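Long-range contacts in beta-lactamase (Burkholderia cenocepacia, PDB 5E2G), which probably hydrolyses beta-lactam antibiotics to substituted beta-amino acids, as a member of the class C beta-lactamase family: residues 58-63 / 222-227; 178-183 / 229-234; 268-273 / 311-316; 276-281 / 347-352; 320-325 / 335-340. One frame throughout, in Å; residues are numbered along the deposited sequence.

Contacts 3 and 5 lie in the large antiparallel sheet and are buried strand pairings through backbone hydrogen bonds; their strands 309-316 and 321-327 are neighbours. Contact 1 is a separate two-stranded sheet packed against contact 5, also buried, leading into the probable catalytic serine, with Lys-313 of contact 3 nearby. Contact 2 shares helix 226-235 with contact 1 and replaces the ladder with apolar packing and one arginine bond; its helix carries Leu-229 and Val-233 onto the strands of contact 5. Contact 4 is the most peripheral, its centre about 18 Å from that of the chain, and joins two helices through a tyrosine and leucines, with water at its partly exposed side.

Contact 1. Residues 58-63 / 222-227; sequences FEIGSV and VRTTAA
Phe-58 and Thr-224 form a hydrogen-bonded antiparallel pair and Glu-59 and Arg-223 the adjoining non-hydrogen-bonded pair, a small two-stranded sheet leading into the SxxK-like pattern whose serine, probably the nucleophile as in related enzymes, is Ser-62. The nearly straight bond from Phe-58 N to Thr-224 O spans 2.9 Å, and Thr-224 N returns to Phe-58 O at 3.0 Å. Past the pairs, Ile-60 N reaches Val-222 O at 3.3 Å. Val-222 O takes a second bond from a water, 2.7 Å away, which itself accepts from Gly-61 N, where positive phi suits glycine. Glu-59 and Arg-223 run side by side, Glu-59 CG 3.6 Å from Arg-223 CD, with carboxylate and guanidinium planes 76° apart. Their charged atoms do not meet; both groups instead hydrogen-bond Tyr-197 OH, and Glu-59 also holds Thr-317, which satisfies this buried acid. On the other face Thr-224 divides its branches: OG1, anti to the backbone N (chi1 -177°), goes to Thr-185, while CG2 meets Ile-60 CG2 at 3.6 Å. Branched Ile-60 serves two neighbours at once, its CD1 lying 3.6 Å from Val-222 CG1.

Contact 2. Residues 178-183 / 229-234; sequences PAIGMT and LLRFVQ
Arg-231 gives its NE hydrogen to the carbonyl of Ile-180, with NE and O 2.9 Å apart. The bond is bent, 132° at the hydrogen; NE lies in the carbonyl plane, whereas the oxygen is tilted from the guanidinium plane. An extended chain, with CG anti to the backbone N (chi1 -168°), carries the group across, and its CD passes 3.5 Å from Gly-181 O. Beside this polar link the packing is apolar. Ile-180 CD1 lies 4.1 Å from Phe-232 CD1, at the ring edge, while Ile-180 CG2 touches the helix backbone at Phe-232 CA. Met-182, present as selenomethionine, makes a Met-aromatic contact, its SE 5.2 Å from the Phe-232 ring centroid and 42° off the normal. The Ile-180 carbonyl lies at the end of helix 168-180, which closes in a Schellman motif: Gly-181 takes positive phi as the C-prime residue, and having no side chain it leaves room for Arg-231 NE. Further out, Leu-67 of helix 64-77 touches both Met-182 and Phe-232, and Thr-70 of that helix also meets the ring. Leu-229 and Val-233 of helix 226-235 pack on Val-324 and Val-335 of the large sheet.

Contact 3. Residues 268-273 / 311-316; sequences IWEQYP and INKTGS
Ile-311 brings CG2 obliquely to the indole of Trp-269, whose CE3 is 3.8 Å away; the two side chains cross at about a right angle. The other branch of Ile-311, CG1, runs alongside Gln-271 and touches its CB, so a beta-branched residue suits a place with a neighbour on each branch. Asn-312 carries the backbone pairing: its N donates to Glu-270 O at 2.9 Å, and its O accepts from Glu-270 N at 3.2 Å. The backbone oxygen of Asn-312, O, also meets the edge of the Trp-269 ring, 3.6 Å from CE3. The Asn-312 amide, for its part, stands at 90° to the ring of Tyr-272. Glu-270 and Asn-312 make the antiparallel hydrogen-bonded pair by which strand 270-273 joins strand 309-316 in the large sheet of the class C fold. Next, Lys-313 opens the Lys-Thr-Gly sequence, consistent with the KTG motif of this family. Its CB packs on Trp-269 CZ3, but the chain, bent at chi2 and chi4, turns toward the next residue, which brings NZ to Thr-314 O at 2.6 Å. Tyr-148 OH is a further partner of NZ. A water accepts from Lys-313 NZ at 2.9 Å and donates to Glu-270 OE2 at 2.7 Å, linking the two groups, whose own atoms, Lys-313 NZ and Glu-270 OE2, stay 4.3 Å apart. Glu-270 has its salt bridge elsewhere, with Arg-146.

Contact 4. Residues 276-281 / 347-352; sequences VALPTL and RVKAAY
Tyr-352 supplies the polar part of this helix-to-helix contact: its OH donates to Val-276 O at 2.6 Å. The hydroxyl lies in the carbonyl plane, and the carbonyl oxygen lies at the ring edge. A water adds a second link, donating to Tyr-352 OH at 2.9 Å and accepting from Leu-278 N at 2.6 Å. That N-H belongs to the first residue of helix 278-284, just after Ala-277 at the N-cap position. The CH-pi interaction comes from Leu-278, whose CB sits over one face of the Tyr-352 ring, 22° off the normal and displaced toward the rim. Apolar packing makes up the remaining contacts. Leu-281 crosses Tyr-352 at about a right angle, its CD1 3.5 Å from the tyrosine CD1. Val-348, one turn before Tyr-352 on helix 344-357, directs CG1, anti to the backbone N (chi1 173°), at Leu-281 CB, 3.7 Å away. Leu-278 CD2 approaches Lys-349 CG, a looser contact; the lysine amino group leads away to a salt bridge with Glu-346. Deeper in, Leu-281 packs on Tyr-272 and Trp-310 of the large sheet. Tyrosine suits the junction because its ring offers a face to leucine while its hydroxyl reaches a carbonyl; bonded at the tip and covered by leucine, the ring is probably restricted in tilt, with its polar end satisfied by protein and water.

Contact 5. Residues 320-325 / 335-340; sequences FSTYVA and VMLANG
Phe-320 leans its ring obliquely on Asn-339, CD2 lying 3.6 Å from Asn-339 CA, with ring and amide planes 55° apart; Phe-58 and Glu-59 of strand 58-59 also touch Phe-320. Tyr-323 meets the selenium of Met-336, a selenomethionine, at its ring edge, where CD2 and SE are 4.3 Å apart. Ala-351 and Arg-347 of helix 344-357 touch this tyrosine too, and its hydroxyl bonds to the side-chain amide of Asn-312 and to Trp-310 NE1. The backbone is a beta hairpin of strands 321-327 and 332-338, with axes antiparallel at 179°. Ser-321 pairs with Ala-338 and Tyr-323 with Met-336 as hydrogen-bonded pairs; Ser-321 N reaches Ala-338 O at 2.8 Å, and Met-336 N reaches Tyr-323 O at 2.8 Å. On the opposite face the non-hydrogen-bonded pairs meet through apolar groups: Thr-322 CG2 lies beside Leu-337 CD2 at 3.5 Å, and Val-324 faces Val-335. Beyond the ladder, Ser-321 OG, held beside its own backbone N (chi1 -65°), donates to a lone pair of Gly-340 O at 2.7 Å and accepts from Val-342 N. A small hydroxyl therefore serves as both donor and acceptor in a buried place, tying the chain that leaves strand 332-338 back to the hairpin, while the face of Val-324, Val-335 and Leu-337 meets helix 226-235.

Contact 1. Residues 58-63 / 222-227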
# COMPACT_ATOMS: atom_id res chain seq x y z
N PHE A 58 -8.21 -8.62 6.65
CA PHE A 58 -8.80 -7.53 5.90
C PHE A 58 -8.09 -7.39 4.55
O PHE A 58 -6.89 -7.63 4.45
CB PHE A 58 -8.69 -6.19 6.64
CG PHE A 58 -9.37 -6.18 7.98
CD1 PHE A 58 -8.74 -6.72 9.10
CD2 PHE A 58 -10.61 -5.59 8.14
CE1 PHE A 58 -9.35 -6.70 10.33
CE2 PHE A 58 -11.22 -5.57 9.39
CZ PHE A 58 -10.59 -6.13 10.48
N GLU A 59 -8.85 -6.99 3.52
CA GLU A 59 -8.25 -6.60 2.25
C GLU A 59 -7.74 -5.17 2.36
O GLU A 59 -8.49 -4.27 2.75
CB GLU A 59 -9.26 -6.70 1.11
CG GLU A 59 -10.10 -7.96 1.13
CD GLU A 59 -11.27 -7.91 0.16
OE1 GLU A 59 -11.49 -6.86 -0.48
OE2 GLU A 59 -11.97 -8.94 0.04
N ILE A 60 -6.47 -4.95 2.02
CA ILE A 60 -5.87 -3.63 2.17
C ILE A 60 -5.79 -2.87 0.85
O ILE A 60 -5.19 -1.79 0.80
CB ILE A 60 -4.48 -3.72 2.85
CG1 ILE A 60 -3.49 -4.53 2.02
CG2 ILE A 60 -4.61 -4.32 4.23
CD1 ILE A 60 -2.09 -4.53 2.61
N GLY A 61 -6.41 -3.39 -0.21
CA GLY A 61 -6.45 -2.64 -1.46
C GLY A 61 -5.07 -2.25 -1.94
O GLY A 61 -4.13 -3.05 -1.94
N SER A 62 -4.93 -0.98 -2.34
CA SER A 62 -3.70 -0.47 -2.94
C SER A 62 -2.53 -0.41 -1.97
O SER A 62 -1.41 -0.18 -2.41
CB SER A 62 -3.95 0.90 -3.54
OG SER A 62 -4.84 0.83 -4.63
N VAL A 63 -2.76 -0.59 -0.67
CA VAL A 63 -1.64 -0.70 0.25
C VAL A 63 -0.82 -1.95 -0.10
O VAL A 63 0.37 -2.02 0.21
CB VAL A 63 -2.13 -0.71 1.71
CG1 VAL A 63 -0.95 -0.80 2.67
CG2 VAL A 63 -2.94 0.54 2.01
N VAL A 222 -3.41 -8.31 -1.36
CA VAL A 222 -3.01 -8.65 -0.00
C VAL A 222 -4.22 -8.66 0.92
O VAL A 222 -5.00 -7.70 0.98
CB VAL A 222 -1.93 -7.68 0.52
CG1 VAL A 222 -1.60 -8.04 1.95
CG2 VAL A 222 -0.68 -7.76 -0.34
N ARG A 223 -4.38 -9.77 1.64
CA ARG A 223 -5.20 -9.88 2.83
C ARG A 223 -4.26 -10.04 4.01
O ARG A 223 -3.25 -10.75 3.91
CB ARG A 223 -6.14 -11.07 2.73
CG ARG A 223 -7.49 -10.80 2.06
CD ARG A 223 -7.38 -10.22 0.65
NE ARG A 223 -6.76 -11.11 -0.32
CZ ARG A 223 -7.42 -11.95 -1.11
NH1 ARG A 223 -8.74 -12.02 -1.05
NH2 ARG A 223 -6.76 -12.72 -1.96
N THR A 224 -4.55 -9.37 5.13
CA THR A 224 -3.61 -9.38 6.24
C THR A 224 -4.32 -8.97 7.52
O THR A 224 -5.49 -8.55 7.51
CB THR A 224 -2.40 -8.48 5.96
OG1 THR A 224 -1.46 -8.56 7.04
CG2 THR A 224 -2.83 -7.03 5.78
N THR A 225 -3.61 -9.10 8.64
CA THR A 225 -4.08 -8.67 9.95
C THR A 225 -3.47 -7.32 10.31
O THR A 225 -2.50 -6.86 9.70
CB THR A 225 -3.70 -9.68 11.04
OG1 THR A 225 -2.28 -9.70 11.19
CG2 THR A 225 -4.18 -11.06 10.68
N ALA A 226 -4.05 -6.69 11.34
CA ALA A 226 -3.51 -5.43 11.81
C ALA A 226 -2.11 -5.62 12.36
O ALA A 226 -1.23 -4.78 12.13
CB ALA A 226 -4.42 -4.81 12.86
N ALA A 227 -1.89 -6.72 13.08
CA ALA A 227 -0.56 -6.98 13.63
C ALA A 227 0.49 -7.06 12.53
O ALA A 227 1.55 -6.44 12.63
CB ALA A 227 -0.58 -8.26 14.46
O HOH W 1 -6.55 -6.37 -0.72

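Contact 2. Residues 178-183 / 229-234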
# COMPACT_ATOMS: atom_id res chain seq x y z
N PRO A 178 7.63 -13.77 5.11
CA PRO A 178 8.38 -14.37 6.23
C PRO A 178 9.62 -13.58 6.61
O PRO A 178 10.06 -13.68 7.76
CB PRO A 178 8.74 -15.77 5.72
CG PRO A 178 8.63 -15.69 4.25
CD PRO A 178 7.54 -14.70 3.97
N ALA A 179 10.21 -12.82 5.69
CA ALA A 179 11.39 -12.05 6.05
C ALA A 179 11.07 -10.85 6.91
O ALA A 179 11.96 -10.33 7.59
CB ALA A 179 12.12 -11.60 4.81
N ILE A 180 9.82 -10.37 6.87
CA ILE A 180 9.32 -9.39 7.83
C ILE A 180 8.68 -10.08 9.03
O ILE A 180 8.33 -9.40 10.01
CB ILE A 180 8.28 -8.44 7.19
CG1 ILE A 180 8.71 -8.05 5.78
CG2 ILE A 180 8.07 -7.19 8.05
CD1 ILE A 180 9.44 -6.76 5.72
N GLY A 181 8.51 -11.39 8.98
CA GLY A 181 7.78 -12.07 10.03
C GLY A 181 6.30 -11.79 9.96
O GLY A 181 5.64 -11.68 11.00
N MSE A 182 5.76 -11.66 8.75
CA MSE A 182 4.33 -11.48 8.56
C MSE A 182 3.70 -12.85 8.30
O MSE A 182 3.65 -13.32 7.16
CB MSE A 182 4.05 -10.52 7.41
CG MSE A 182 4.72 -9.15 7.58
SE MSE A 182 4.54 -8.03 5.99
CE MSE A 182 2.64 -7.68 6.09
N THR A 183 3.23 -13.49 9.37
CA THR A 183 2.79 -14.88 9.33
C THR A 183 1.28 -15.02 9.12
O THR A 183 0.78 -16.15 9.11
CB THR A 183 3.19 -15.61 10.62
OG1 THR A 183 2.55 -15.01 11.74
CG2 THR A 183 4.68 -15.55 10.84
N LEU A 229 0.46 -5.93 9.34
CA LEU A 229 0.68 -4.64 8.70
C LEU A 229 1.45 -3.70 9.63
O LEU A 229 2.31 -2.94 9.19
CB LEU A 229 -0.66 -4.02 8.29
CG LEU A 229 -0.61 -3.02 7.14
CD1 LEU A 229 0.25 -3.59 6.02
CD2 LEU A 229 -2.00 -2.72 6.63
N LEU A 230 1.16 -3.78 10.93
CA LEU A 230 1.90 -2.98 11.90
C LEU A 230 3.37 -3.37 11.91
O LEU A 230 4.25 -2.51 11.99
CB LEU A 230 1.29 -3.15 13.29
CG LEU A 230 1.77 -2.15 14.33
CD1 LEU A 230 1.51 -0.72 13.84
CD2 LEU A 230 1.08 -2.43 15.66
N ARG A 231 3.66 -4.67 11.84
CA ARG A 231 5.05 -5.12 11.84
C ARG A 231 5.80 -4.59 10.62
O ARG A 231 6.97 -4.23 10.71
CB ARG A 231 5.10 -6.64 11.92
CG ARG A 231 6.47 -7.19 12.22
CD ARG A 231 6.43 -8.66 12.61
NE ARG A 231 7.77 -9.17 12.89
CZ ARG A 231 8.41 -9.00 14.04
NH1 ARG A 231 7.83 -8.34 15.03
NH2 ARG A 231 9.63 -9.48 14.21
N PHE A 232 5.11 -4.52 9.48
CA PHE A 232 5.68 -3.90 8.29
C PHE A 232 6.01 -2.43 8.53
O PHE A 232 7.10 -1.95 8.17
CB PHE A 232 4.71 -4.08 7.13
CG PHE A 232 5.22 -3.60 5.79
CD1 PHE A 232 6.48 -3.96 5.34
CD2 PHE A 232 4.40 -2.86 4.96
CE1 PHE A 232 6.94 -3.54 4.09
CE2 PHE A 232 4.86 -2.43 3.71
CZ PHE A 232 6.12 -2.78 3.28
N VAL A 233 5.09 -1.70 9.17
CA VAL A 233 5.35 -0.30 9.53
C VAL A 233 6.57 -0.19 10.43
O VAL A 233 7.42 0.69 10.25
CB VAL A 233 4.10 0.30 10.20
CG1 VAL A 233 4.41 1.65 10.86
CG2 VAL A 233 2.97 0.45 9.18
N GLN A 234 6.71 -1.10 11.39
CA GLN A 234 7.91 -1.11 12.23
C GLN A 234 9.15 -1.33 11.39
O GLN A 234 10.17 -0.65 11.58
CB GLN A 234 7.82 -2.18 13.31
CG GLN A 234 6.72 -1.99 14.33
CD GLN A 234 6.73 -3.09 15.38
OE1 GLN A 234 6.03 -4.09 15.25
NE2 GLN A 234 7.55 -2.91 16.41

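Contact 3. Residues 268-273 / 311-316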
# COMPACT_ATOMS: atom_id res chain seq x y z
N ILE A 268 5.79 3.96 -4.64
CA ILE A 268 4.44 3.67 -4.17
C ILE A 268 4.09 4.49 -2.93
O ILE A 268 3.03 5.12 -2.89
CB ILE A 268 4.22 2.17 -3.91
CG1 ILE A 268 4.33 1.40 -5.24
CG2 ILE A 268 2.85 1.93 -3.26
CD1 ILE A 268 3.31 1.84 -6.28
N TRP A 269 4.95 4.49 -1.91
CA TRP A 269 4.71 5.35 -0.75
C TRP A 269 4.57 6.81 -1.17
O TRP A 269 5.11 7.24 -2.19
CB TRP A 269 5.85 5.25 0.26
CG TRP A 269 5.95 3.93 0.94
CD1 TRP A 269 6.93 3.01 0.77
CD2 TRP A 269 5.05 3.40 1.93
NE1 TRP A 269 6.70 1.92 1.58
CE2 TRP A 269 5.55 2.14 2.30
CE3 TRP A 269 3.87 3.86 2.53
CZ2 TRP A 269 4.91 1.33 3.25
CZ3 TRP A 269 3.23 3.06 3.46
CH2 TRP A 269 3.76 1.81 3.82
N GLU A 270 3.84 7.57 -0.38
CA GLU A 270 3.64 9.00 -0.59
C GLU A 270 3.99 9.72 0.70
O GLU A 270 3.70 9.22 1.79
CB GLU A 270 2.20 9.27 -1.03
CG GLU A 270 1.76 8.38 -2.21
CD GLU A 270 0.26 8.09 -2.24
OE1 GLU A 270 -0.46 8.58 -1.34
OE2 GLU A 270 -0.19 7.39 -3.17
N GLN A 271 4.64 10.88 0.61
CA GLN A 271 5.19 11.49 1.81
C GLN A 271 5.08 13.00 1.77
O GLN A 271 4.82 13.61 0.72
CB GLN A 271 6.65 11.08 2.02
CG GLN A 271 7.61 11.85 1.18
CD GLN A 271 9.05 11.41 1.36
OE1 GLN A 271 9.97 12.17 1.06
NE2 GLN A 271 9.25 10.20 1.84
N TYR A 272 5.28 13.60 2.94
CA TYR A 272 5.18 15.03 3.17
C TYR A 272 6.23 15.39 4.21
O TYR A 272 6.56 14.56 5.06
CB TYR A 272 3.78 15.44 3.65
CG TYR A 272 2.67 14.90 2.77
CD1 TYR A 272 2.19 15.65 1.71
CD2 TYR A 272 2.15 13.64 2.98
CE1 TYR A 272 1.20 15.15 0.88
CE2 TYR A 272 1.16 13.13 2.16
CZ TYR A 272 0.68 13.89 1.11
OH TYR A 272 -0.30 13.39 0.29
N PRO A 273 6.78 16.61 4.17
CA PRO A 273 7.70 17.02 5.23
C PRO A 273 7.02 16.94 6.58
O PRO A 273 5.83 17.23 6.71
CB PRO A 273 8.05 18.47 4.87
CG PRO A 273 7.59 18.67 3.49
CD PRO A 273 6.51 17.69 3.20
N ILE A 311 4.89 9.63 6.10
CA ILE A 311 4.81 8.66 5.01
C ILE A 311 3.50 7.92 5.16
O ILE A 311 3.18 7.44 6.26
CB ILE A 311 6.00 7.69 5.05
CG1 ILE A 311 7.32 8.46 5.03
CG2 ILE A 311 5.91 6.69 3.91
CD1 ILE A 311 8.52 7.61 5.35
N ASN A 312 2.72 7.82 4.08
CA ASN A 312 1.41 7.18 4.19
C ASN A 312 1.02 6.50 2.88
O ASN A 312 1.68 6.63 1.85
CB ASN A 312 0.32 8.18 4.64
CG ASN A 312 0.02 9.28 3.62
OD1 ASN A 312 0.61 9.35 2.54
ND2 ASN A 312 -0.92 10.14 3.98
N LYS A 313 -0.07 5.74 2.95
CA LYS A 313 -0.69 5.13 1.79
C LYS A 313 -2.12 4.74 2.14
O LYS A 313 -2.36 4.21 3.23
CB LYS A 313 0.09 3.89 1.33
CG LYS A 313 -0.51 3.20 0.12
CD LYS A 313 -0.25 4.00 -1.13
CE LYS A 313 -1.08 3.46 -2.29
NZ LYS A 313 -2.50 3.93 -2.24
N THR A 314 -3.04 5.00 1.22
CA THR A 314 -4.43 4.60 1.34
C THR A 314 -4.70 3.31 0.56
O THR A 314 -3.98 2.96 -0.37
CB THR A 314 -5.36 5.70 0.82
OG1 THR A 314 -4.82 6.21 -0.40
CG2 THR A 314 -5.49 6.82 1.82
N GLY A 315 -5.77 2.62 0.95
CA GLY A 315 -6.23 1.46 0.23
C GLY A 315 -7.74 1.33 0.31
O GLY A 315 -8.32 1.52 1.38
N SER A 316 -8.39 1.01 -0.82
CA SER A 316 -9.85 0.88 -0.84
C SER A 316 -10.23 -0.23 -1.81
O SER A 316 -9.97 -0.12 -3.01
CB SER A 316 -10.52 2.19 -1.26
OG SER A 316 -10.34 3.22 -0.30
O HOH W 2 -2.77 6.60 -3.32

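Contact 4. Residues 276-281 / 347-352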
# COMPACT_ATOMS: atom_id res chain seq x y z
N VAL A 276 3.73 18.20 9.71
CA VAL A 276 2.86 18.36 8.55
C VAL A 276 1.53 18.94 9.01
O VAL A 276 0.95 18.48 10.00
CB VAL A 276 2.66 17.01 7.83
CG1 VAL A 276 2.29 15.92 8.84
CG2 VAL A 276 1.62 17.13 6.73
N ALA A 277 1.04 19.96 8.29
CA ALA A 277 -0.26 20.55 8.59
C ALA A 277 -1.36 19.70 7.99
O ALA A 277 -1.21 19.13 6.91
CB ALA A 277 -0.36 21.98 8.04
N LEU A 278 -2.49 19.61 8.70
CA LEU A 278 -3.58 18.79 8.19
C LEU A 278 -4.02 19.16 6.78
O LEU A 278 -4.20 18.25 5.96
CB LEU A 278 -4.76 18.81 9.17
CG LEU A 278 -5.95 17.96 8.68
CD1 LEU A 278 -5.52 16.52 8.47
CD2 LEU A 278 -7.13 18.04 9.65
N PRO A 279 -4.20 20.45 6.42
CA PRO A 279 -4.55 20.75 5.02
C PRO A 279 -3.60 20.14 4.02
O PRO A 279 -4.02 19.81 2.90
CB PRO A 279 -4.51 22.29 4.98
CG PRO A 279 -4.72 22.72 6.38
CD PRO A 279 -4.08 21.67 7.23
N THR A 280 -2.33 19.95 4.38
CA THR A 280 -1.40 19.31 3.46
C THR A 280 -1.81 17.87 3.20
O THR A 280 -1.79 17.42 2.05
CB THR A 280 0.02 19.37 4.02
OG1 THR A 280 0.46 20.72 4.04
CG2 THR A 280 0.94 18.59 3.14
N LEU A 281 -2.19 17.14 4.25
CA LEU A 281 -2.59 15.75 4.09
C LEU A 281 -3.93 15.63 3.39
O LEU A 281 -4.12 14.76 2.54
CB LEU A 281 -2.66 15.06 5.45
CG LEU A 281 -1.35 15.06 6.23
CD1 LEU A 281 -1.58 14.45 7.59
CD2 LEU A 281 -0.28 14.28 5.47
N ARG A 347 -10.25 8.80 7.37
CA ARG A 347 -9.12 8.02 7.87
C ARG A 347 -7.94 8.93 8.17
O ARG A 347 -7.24 8.76 9.18
CB ARG A 347 -8.72 6.94 6.87
CG ARG A 347 -9.86 6.34 6.09
CD ARG A 347 -9.36 5.43 4.98
NE ARG A 347 -10.40 5.21 3.98
CZ ARG A 347 -10.21 4.60 2.82
NH1 ARG A 347 -9.01 4.14 2.51
NH2 ARG A 347 -11.21 4.46 1.97
N VAL A 348 -7.71 9.92 7.30
CA VAL A 348 -6.59 10.83 7.47
C VAL A 348 -6.76 11.63 8.75
O VAL A 348 -5.83 11.74 9.56
CB VAL A 348 -6.46 11.75 6.24
CG1 VAL A 348 -5.43 12.82 6.47
CG2 VAL A 348 -6.12 10.93 5.01
N LYS A 349 -7.96 12.18 8.97
CA LYS A 349 -8.19 13.04 10.13
C LYS A 349 -8.01 12.28 11.43
O LYS A 349 -7.41 12.80 12.38
CB LYS A 349 -9.59 13.64 10.07
CG LYS A 349 -9.84 14.62 8.95
CD LYS A 349 -11.27 15.11 9.01
CE LYS A 349 -11.82 15.36 7.62
NZ LYS A 349 -13.32 15.37 7.64
N ALA A 350 -8.51 11.04 11.49
CA ALA A 350 -8.38 10.25 12.71
C ALA A 350 -6.92 9.90 12.99
O ALA A 350 -6.46 10.01 14.13
CB ALA A 350 -9.25 9.00 12.61
N ALA A 351 -6.18 9.50 11.96
CA ALA A 351 -4.76 9.22 12.15
C ALA A 351 -4.02 10.45 12.63
O ALA A 351 -3.18 10.37 13.54
CB ALA A 351 -4.16 8.71 10.84
N TYR A 352 -4.31 11.61 12.04
CA TYR A 352 -3.63 12.84 12.43
C TYR A 352 -3.93 13.19 13.88
O TYR A 352 -3.03 13.58 14.63
CB TYR A 352 -4.06 13.97 11.49
CG TYR A 352 -3.23 15.24 11.56
CD1 TYR A 352 -2.00 15.32 10.92
CD2 TYR A 352 -3.70 16.36 12.23
CE1 TYR A 352 -1.25 16.48 10.96
CE2 TYR A 352 -2.95 17.53 12.27
CZ TYR A 352 -1.73 17.59 11.63
OH TYR A 352 -0.99 18.76 11.68
O HOH W 3 -2.74 20.92 10.94

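Contact 5. Residues 320-325 / 335-340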
# COMPACT_ATOMS: atom_id res chain seq x y z
N PHE A 320 -13.76 -2.79 1.86
CA PHE A 320 -12.80 -2.53 2.93
C PHE A 320 -12.15 -1.16 2.77
O PHE A 320 -12.04 -0.62 1.67
CB PHE A 320 -11.70 -3.59 2.97
CG PHE A 320 -12.17 -4.99 3.29
CD1 PHE A 320 -12.79 -5.77 2.33
CD2 PHE A 320 -11.95 -5.54 4.55
CE1 PHE A 320 -13.21 -7.07 2.63
CE2 PHE A 320 -12.36 -6.83 4.85
CZ PHE A 320 -12.99 -7.60 3.88
N SER A 321 -11.66 -0.62 3.89
CA SER A 321 -10.96 0.66 3.92
C SER A 321 -9.70 0.55 4.76
O SER A 321 -9.75 0.08 5.90
CB SER A 321 -11.86 1.77 4.47
OG SER A 321 -12.97 2.01 3.62
N THR A 322 -8.57 1.02 4.22
CA THR A 322 -7.26 0.90 4.84
C THR A 322 -6.55 2.24 4.83
O THR A 322 -6.69 3.02 3.89
CB THR A 322 -6.41 -0.13 4.10
OG1 THR A 322 -7.19 -1.30 3.86
CG2 THR A 322 -5.17 -0.50 4.89
N TYR A 323 -5.76 2.49 5.87
CA TYR A 323 -4.86 3.64 5.91
C TYR A 323 -3.64 3.29 6.73
O TYR A 323 -3.75 2.63 7.77
CB TYR A 323 -5.54 4.89 6.51
CG TYR A 323 -4.69 6.14 6.43
CD1 TYR A 323 -4.28 6.65 5.20
CD2 TYR A 323 -4.31 6.83 7.57
CE1 TYR A 323 -3.50 7.80 5.11
CE2 TYR A 323 -3.54 7.99 7.49
CZ TYR A 323 -3.14 8.46 6.26
OH TYR A 323 -2.38 9.61 6.18
N VAL A 324 -2.48 3.74 6.27
CA VAL A 324 -1.19 3.50 6.92
C VAL A 324 -0.43 4.81 6.94
O VAL A 324 -0.29 5.46 5.90
CB VAL A 324 -0.37 2.44 6.17
CG1 VAL A 324 0.99 2.31 6.81
CG2 VAL A 324 -1.12 1.10 6.15
N ALA A 325 0.10 5.20 8.11
CA ALA A 325 0.89 6.42 8.19
C ALA A 325 1.90 6.31 9.31
O ALA A 325 1.58 5.78 10.38
CB ALA A 325 0.00 7.66 8.41
N VAL A 335 -1.98 1.93 11.78
CA VAL A 335 -2.59 1.09 10.76
C VAL A 335 -4.09 1.06 11.03
O VAL A 335 -4.51 0.79 12.16
CB VAL A 335 -1.99 -0.33 10.77
CG1 VAL A 335 -2.80 -1.27 9.93
CG2 VAL A 335 -0.55 -0.28 10.32
N MSE A 336 -4.90 1.35 10.01
CA MSE A 336 -6.34 1.30 10.19
C MSE A 336 -6.98 0.39 9.17
O MSE A 336 -6.87 0.63 7.98
CB MSE A 336 -6.94 2.70 10.07
CG MSE A 336 -6.38 3.71 11.05
SE MSE A 336 -6.94 5.56 10.66
CE MSE A 336 -8.85 5.24 10.41
N LEU A 337 -7.66 -0.66 9.63
CA LEU A 337 -8.31 -1.61 8.75
C LEU A 337 -9.78 -1.67 9.11
O LEU A 337 -10.13 -1.84 10.27
CB LEU A 337 -7.70 -3.01 8.87
CG LEU A 337 -6.18 -3.11 8.98
CD1 LEU A 337 -5.77 -4.56 9.08
CD2 LEU A 337 -5.54 -2.48 7.79
N ALA A 338 -10.64 -1.53 8.10
CA ALA A 338 -12.08 -1.53 8.32
C ALA A 338 -12.74 -2.37 7.23
O ALA A 338 -12.36 -2.27 6.06
CB ALA A 338 -12.65 -0.11 8.31
N ASN A 339 -13.71 -3.19 7.62
CA ASN A 339 -14.46 -3.96 6.63
C ASN A 339 -15.70 -3.21 6.17
O ASN A 339 -16.78 -3.79 6.02
CB ASN A 339 -14.80 -5.35 7.17
CG ASN A 339 -15.73 -5.31 8.35
OD1 ASN A 339 -15.88 -4.28 9.00
ND2 ASN A 339 -16.37 -6.44 8.64
N GLY A 340 -15.56 -1.91 5.93
CA GLY A 340 -16.60 -1.10 5.34
C GLY A 340 -15.95 0.08 4.67
O GLY A 340 -14.73 0.24 4.69